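Local coordinates for protein beta-1,4-exocellulase (Thermobifida fusca, PDB 4B4H) that probably hydrolyses cellulose as a family 6 cellobiohydrolase, the catalytic core of a longer enzyme that also carries a family 2 carbohydrate-binding module, at residues G199-A211 with D268-S280. Residues are numbered along the deposited sequence; the frame is centred on the assembly and turned at random.
Sequences GPSVDIFYEAANA and DLRQALIAKGFRS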
loop_
_atom_site.group_PDB
_atom_site.type_symbol
_atom_site.label_atom_id
_atom_site.label_comp_id
_atom_site.label_asym_id
_atom_site.label_seq_id
_atom_site.Cartn_x
_atom_site.Cartn_y
_atom_site.Cartn_z
ATOM N N GLY A 199 -14.092 9.025 -9.023
ATOM C CA GLY A 199 -15.441 9.054 -8.440
ATOM C C GLY A 199 -16.010 7.670 -8.134
ATOM O O GLY A 199 -16.509 7.431 -7.027
ATOM N N PRO A 200 -15.937 6.742 -9.105
ATOM C CA PRO A 200 -16.404 5.364 -8.893
ATOM C C PRO A 200 -15.728 4.639 -7.714
ATOM O O PRO A 200 -16.391 3.892 -6.982
ATOM C CB PRO A 200 -16.077 4.692 -10.225
ATOM C CG PRO A 200 -16.196 5.794 -11.218
ATOM C CD PRO A 200 -15.626 6.997 -10.528
ATOM N N SER A 201 -14.429 4.875 -7.523
ATOM C CA SER A 201 -13.717 4.332 -6.371
ATOM C C SER A 201 -14.278 4.922 -5.080
ATOM O O SER A 201 -14.499 4.194 -4.110
ATOM C CB SER A 201 -12.217 4.614 -6.475
ATOM O OG SER A 201 -11.648 3.937 -7.576
ATOM N N VAL A 202 -14.505 6.235 -5.068
ATOM C CA VAL A 202 -15.069 6.906 -3.894
ATOM C C VAL A 202 -16.393 6.255 -3.493
ATOM O O VAL A 202 -16.634 5.982 -2.306
ATOM C CB VAL A 202 -15.241 8.423 -4.122
ATOM C CG1 VAL A 202 -16.068 9.055 -3.016
ATOM C CG2 VAL A 202 -13.878 9.095 -4.261
ATOM N N ASP A 203 -17.226 5.980 -4.497
ATOM C CA ASP A 203 -18.526 5.357 -4.277
ATOM C C ASP A 203 -18.392 3.983 -3.636
ATOM O O ASP A 203 -19.125 3.680 -2.684
ATOM C CB ASP A 203 -19.313 5.254 -5.586
ATOM C CG ASP A 203 -19.773 6.606 -6.096
ATOM O OD1 ASP A 203 -19.777 7.580 -5.308
ATOM O OD2 ASP A 203 -20.150 6.700 -7.287
ATOM N N ILE A 204 -17.448 3.185 -4.144
ATOM C CA ILE A 204 -17.206 1.840 -3.627
ATOM C C ILE A 204 -16.599 1.833 -2.217
ATOM O O ILE A 204 -16.933 0.972 -1.412
ATOM C CB ILE A 204 -16.405 0.929 -4.604
ATOM C CG1 ILE A 204 -16.670 -0.542 -4.263
ATOM C CG2 ILE A 204 -14.911 1.229 -4.601
ATOM C CD1 ILE A 204 -16.286 -1.531 -5.331
ATOM N N PHE A 205 -15.738 2.804 -1.918
ATOM C CA PHE A 205 -15.232 2.937 -0.545
ATOM C C PHE A 205 -16.389 3.149 0.433
ATOM O O PHE A 205 -16.426 2.555 1.522
ATOM C CB PHE A 205 -14.235 4.095 -0.438
ATOM C CG PHE A 205 -12.979 3.907 -1.251
ATOM C CD1 PHE A 205 -12.482 2.634 -1.529
ATOM C CD2 PHE A 205 -12.269 5.015 -1.706
ATOM C CE1 PHE A 205 -11.322 2.478 -2.273
ATOM C CE2 PHE A 205 -11.104 4.867 -2.446
ATOM C CZ PHE A 205 -10.631 3.594 -2.729
ATOM N N TYR A 206 -17.345 3.972 0.003
ATOM C CA TYR A 206 -18.500 4.341 0.814
ATOM C C TYR A 206 -19.422 3.143 0.977
ATOM O O TYR A 206 -19.886 2.865 2.074
ATOM C CB TYR A 206 -19.239 5.527 0.181
ATOM C CG TYR A 206 -20.354 6.091 1.047
ATOM C CD1 TYR A 206 -20.083 7.030 2.062
ATOM C CD2 TYR A 206 -21.671 5.688 0.862
ATOM C CE1 TYR A 206 -21.099 7.532 2.862
ATOM C CE2 TYR A 206 -22.693 6.193 1.652
ATOM C CZ TYR A 206 -22.404 7.111 2.643
ATOM O OH TYR A 206 -23.422 7.599 3.418
ATOM N N GLU A 207 -19.650 2.417 -0.113
ATOM C CA GLU A 207 -20.416 1.172 -0.074
ATOM C C GLU A 207 -19.843 0.228 0.991
ATOM O O GLU A 207 -20.593 -0.249 1.846
ATOM C CB GLU A 207 -20.448 0.501 -1.455
ATOM C CG GLU A 207 -21.293 -0.768 -1.539
ATOM C CD GLU A 207 -21.243 -1.434 -2.912
ATOM O OE1 GLU A 207 -20.471 -0.983 -3.778
ATOM O OE2 GLU A 207 -21.979 -2.423 -3.123
ATOM N N ALA A 208 -18.528 0.000 0.943
ATOM C CA ALA A 208 -17.838 -0.929 1.874
ATOM C C ALA A 208 -17.973 -0.495 3.326
ATOM O O ALA A 208 -18.249 -1.301 4.212
ATOM C CB ALA A 208 -16.362 -1.068 1.511
ATOM N N ALA A 209 -17.755 0.792 3.557
ATOM C CA ALA A 209 -17.858 1.383 4.891
ATOM C C ALA A 209 -19.245 1.270 5.507
ATOM O O ALA A 209 -19.393 1.350 6.723
ATOM C CB ALA A 209 -17.449 2.836 4.820
ATOM N N ASN A 210 -20.267 1.134 4.668
ATOM C CA ASN A 210 -21.628 0.953 5.164
ATOM C C ASN A 210 -22.133 -0.484 5.089
ATOM O O ASN A 210 -23.275 -0.753 5.468
ATOM C CB ASN A 210 -22.568 1.890 4.421
ATOM C CG ASN A 210 -22.368 3.322 4.832
ATOM O OD1 ASN A 210 -22.942 3.769 5.825
ATOM N ND2 ASN A 210 -21.521 4.044 4.103
ATOM N N ALA A 211 -21.270 -1.398 4.634
ATOM C CA ALA A 211 -21.621 -2.820 4.496
ATOM C C ALA A 211 -21.424 -3.601 5.803
ATOM O O ALA A 211 -20.650 -3.189 6.659
ATOM C CB ALA A 211 -20.785 -3.453 3.387
ATOM N N ASP A 268 -7.059 15.433 -2.925
ATOM C CA ASP A 268 -8.327 15.475 -3.663
ATOM C C ASP A 268 -9.277 14.364 -3.221
ATOM O O ASP A 268 -10.446 14.619 -2.981
ATOM C CB ASP A 268 -8.083 15.406 -5.175
ATOM C CG ASP A 268 -7.817 16.777 -5.789
ATOM O OD1 ASP A 268 -7.705 17.776 -5.043
ATOM O OD2 ASP A 268 -7.727 16.874 -7.026
ATOM N N LEU A 269 -8.757 13.145 -3.078
ATOM C CA LEU A 269 -9.563 12.010 -2.637
ATOM C C LEU A 269 -10.197 12.288 -1.271
ATOM O O LEU A 269 -11.386 12.012 -1.073
ATOM C CB LEU A 269 -8.723 10.726 -2.624
ATOM C CG LEU A 269 -9.400 9.370 -2.417
ATOM C CD1 LEU A 269 -10.167 8.911 -3.650
ATOM C CD2 LEU A 269 -8.351 8.346 -2.017
ATOM N N ARG A 270 -9.410 12.876 -0.358
ATOM C CA ARG A 270 -9.873 13.194 0.997
ATOM C C ARG A 270 -11.131 14.068 0.955
ATOM O O ARG A 270 -12.111 13.790 1.652
ATOM C CB ARG A 270 -8.770 13.870 1.817
ATOM C CG ARG A 270 -9.151 14.036 3.274
ATOM C CD ARG A 270 -8.170 14.914 4.024
ATOM N NE ARG A 270 -8.646 15.127 5.385
ATOM C CZ ARG A 270 -9.518 16.070 5.739
ATOM N NH1 ARG A 270 -10.006 16.908 4.832
ATOM N NH2 ARG A 270 -9.896 16.176 7.008
ATOM N N GLN A 271 -11.095 15.099 0.114
ATOM C CA GLN A 271 -12.240 15.989 -0.098
ATOM C C GLN A 271 -13.435 15.275 -0.729
ATOM O O GLN A 271 -14.560 15.419 -0.263
ATOM C CB GLN A 271 -11.840 17.239 -0.899
ATOM C CG GLN A 271 -11.005 18.261 -0.125
ATOM C CD GLN A 271 -11.423 18.410 1.332
ATOM O OE1 GLN A 271 -12.611 18.558 1.652
ATOM N NE2 GLN A 271 -10.446 18.358 2.227
ATOM N N ALA A 272 -13.178 14.490 -1.774
ATOM C CA ALA A 272 -14.224 13.691 -2.413
ATOM C C ALA A 272 -14.923 12.777 -1.411
ATOM O O ALA A 272 -16.150 12.677 -1.402
ATOM C CB ALA A 272 -13.661 12.888 -3.568
ATOM N N LEU A 273 -14.142 12.145 -0.533
ATOM C CA LEU A 273 -14.692 11.169 0.403
ATOM C C LEU A 273 -15.560 11.829 1.452
ATOM O O LEU A 273 -16.599 11.297 1.828
ATOM C CB LEU A 273 -13.581 10.345 1.055
ATOM C CG LEU A 273 -12.856 9.403 0.088
ATOM C CD1 LEU A 273 -11.429 9.180 0.575
ATOM C CD2 LEU A 273 -13.586 8.076 -0.136
ATOM N N ILE A 274 -15.134 12.995 1.928
ATOM C CA ILE A 274 -15.926 13.718 2.910
ATOM C C ILE A 274 -17.259 14.145 2.296
ATOM O O ILE A 274 -18.304 13.983 2.926
ATOM C CB ILE A 274 -15.171 14.928 3.501
ATOM C CG1 ILE A 274 -13.870 14.465 4.168
ATOM C CG2 ILE A 274 -16.049 15.655 4.516
ATOM C CD1 ILE A 274 -13.066 15.587 4.793
ATOM N N ALA A 275 -17.208 14.618 1.051
ATOM C CA ALA A 275 -18.408 15.003 0.298
ATOM C C ALA A 275 -19.384 13.831 0.130
ATOM O O ALA A 275 -20.602 13.994 0.270
ATOM C CB ALA A 275 -18.027 15.613 -1.049
ATOM N N LYS A 276 -18.839 12.653 -0.153
ATOM C CA LYS A 276 -19.614 11.414 -0.223
ATOM C C LYS A 276 -20.290 11.048 1.104
ATOM O O LYS A 276 -21.371 10.431 1.114
ATOM C CB LYS A 276 -18.711 10.273 -0.703
ATOM C CG LYS A 276 -19.414 8.953 -0.992
ATOM C CD LYS A 276 -20.369 9.034 -2.175
ATOM C CE LYS A 276 -21.118 7.717 -2.339
ATOM N NZ LYS A 276 -22.238 7.759 -3.330
ATOM N N GLY A 277 -19.663 11.412 2.223
ATOM C CA GLY A 277 -20.262 11.179 3.531
ATOM C C GLY A 277 -19.380 10.567 4.603
ATOM O O GLY A 277 -19.888 10.046 5.589
ATOM N N PHE A 278 -18.064 10.633 4.407
ATOM C CA PHE A 278 -17.107 10.213 5.429
ATOM C C PHE A 278 -16.895 11.348 6.436
ATOM O O PHE A 278 -17.245 12.504 6.164
ATOM C CB PHE A 278 -15.781 9.792 4.787
ATOM C CG PHE A 278 -15.808 8.407 4.207
ATOM C CD1 PHE A 278 -15.501 7.307 5.002
ATOM C CD2 PHE A 278 -16.151 8.193 2.876
ATOM C CE1 PHE A 278 -15.532 6.025 4.490
ATOM C CE2 PHE A 278 -16.191 6.906 2.352
ATOM C CZ PHE A 278 -15.871 5.825 3.157
ATOM N N ARG A 279 -16.326 11.011 7.592
ATOM C CA ARG A 279 -16.126 11.983 8.672
ATOM C C ARG A 279 -15.203 13.116 8.249
ATOM O O ARG A 279 -14.213 12.879 7.553
ATOM C CB ARG A 279 -15.551 11.286 9.903
ATOM C CG ARG A 279 -16.482 10.263 10.541
ATOM C CD ARG A 279 -15.889 9.782 11.856
ATOM N NE ARG A 279 -15.516 10.921 12.693
ATOM C CZ ARG A 279 -16.180 11.303 13.778
ATOM N NH1 ARG A 279 -17.247 10.629 14.187
ATOM N NH2 ARG A 279 -15.772 12.360 14.464
ATOM N N SER A 280 -15.522 14.336 8.693
ATOM C CA SER A 280 -14.797 15.554 8.297
ATOM C C SER A 280 -13.327 15.535 8.715
ATOM O O SER A 280 -12.496 16.234 8.127
ATOM C CB SER A 280 -15.480 16.804 8.882
ATOM O OG SER A 280 -14.787 17.273 10.038
HETATM O O HOH W 1 -21.915 4.611 -2.984
#
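Val-202 is the knob of this helix pair. It fits a hollow made by Leu-269, Ala-272, Leu-273 and Lys-276. Its two methyls part inside it. Val-202 CG2 lies 3.8 Å from Leu-269 CD1 and also meets the small Ala-272 CB. Val-202 CG1 rests 3.7 Å from Lys-276 CB. Leu-273 CD2 is a bump in return. It lies beside Val-202 CG1 and, in the plane of the Phe-205 ring, 3.7 Å from Phe-205 CD2 at the edge.

The segment axes cross at -52° and approach to 9.8 Å. Both helices belong to the family 6 glycoside hydrolase domain, a distorted alpha/beta barrel, and helix 262-276 leads into strand 283-287 of its central sheet.

Lys-276 bends at chi2 (66°), which carries its chain over Tyr-206 CB and CG, where the ring is attached. Lys-276 CG lies 3.6 Å from Tyr-206 CG. Past the root of the ring, Lys-276 NZ forms a salt bridge with Asp-203 OD1 (3.2 Å), and the hydrogen bond within it is weak. A water accepts weakly from Lys-276 NZ and donates to Asp-203 O.

At Gly-277, with positive phi, the chain leaves the helix and passes close by Tyr-206. Phe-278 then fills the next hollow, made by Phe-205, Tyr-206 and Ala-209. Phe-205 O sits at its ring edge, 3.7 Å from Phe-278 CZ. Tyr-206 turns an edge to its face in an offset edge-to-face pair, planes at 84°. Ala-209 CB meets Phe-278 CE1 at 3.7 Å. Phe-222 makes another edge-to-face pair with Phe-278.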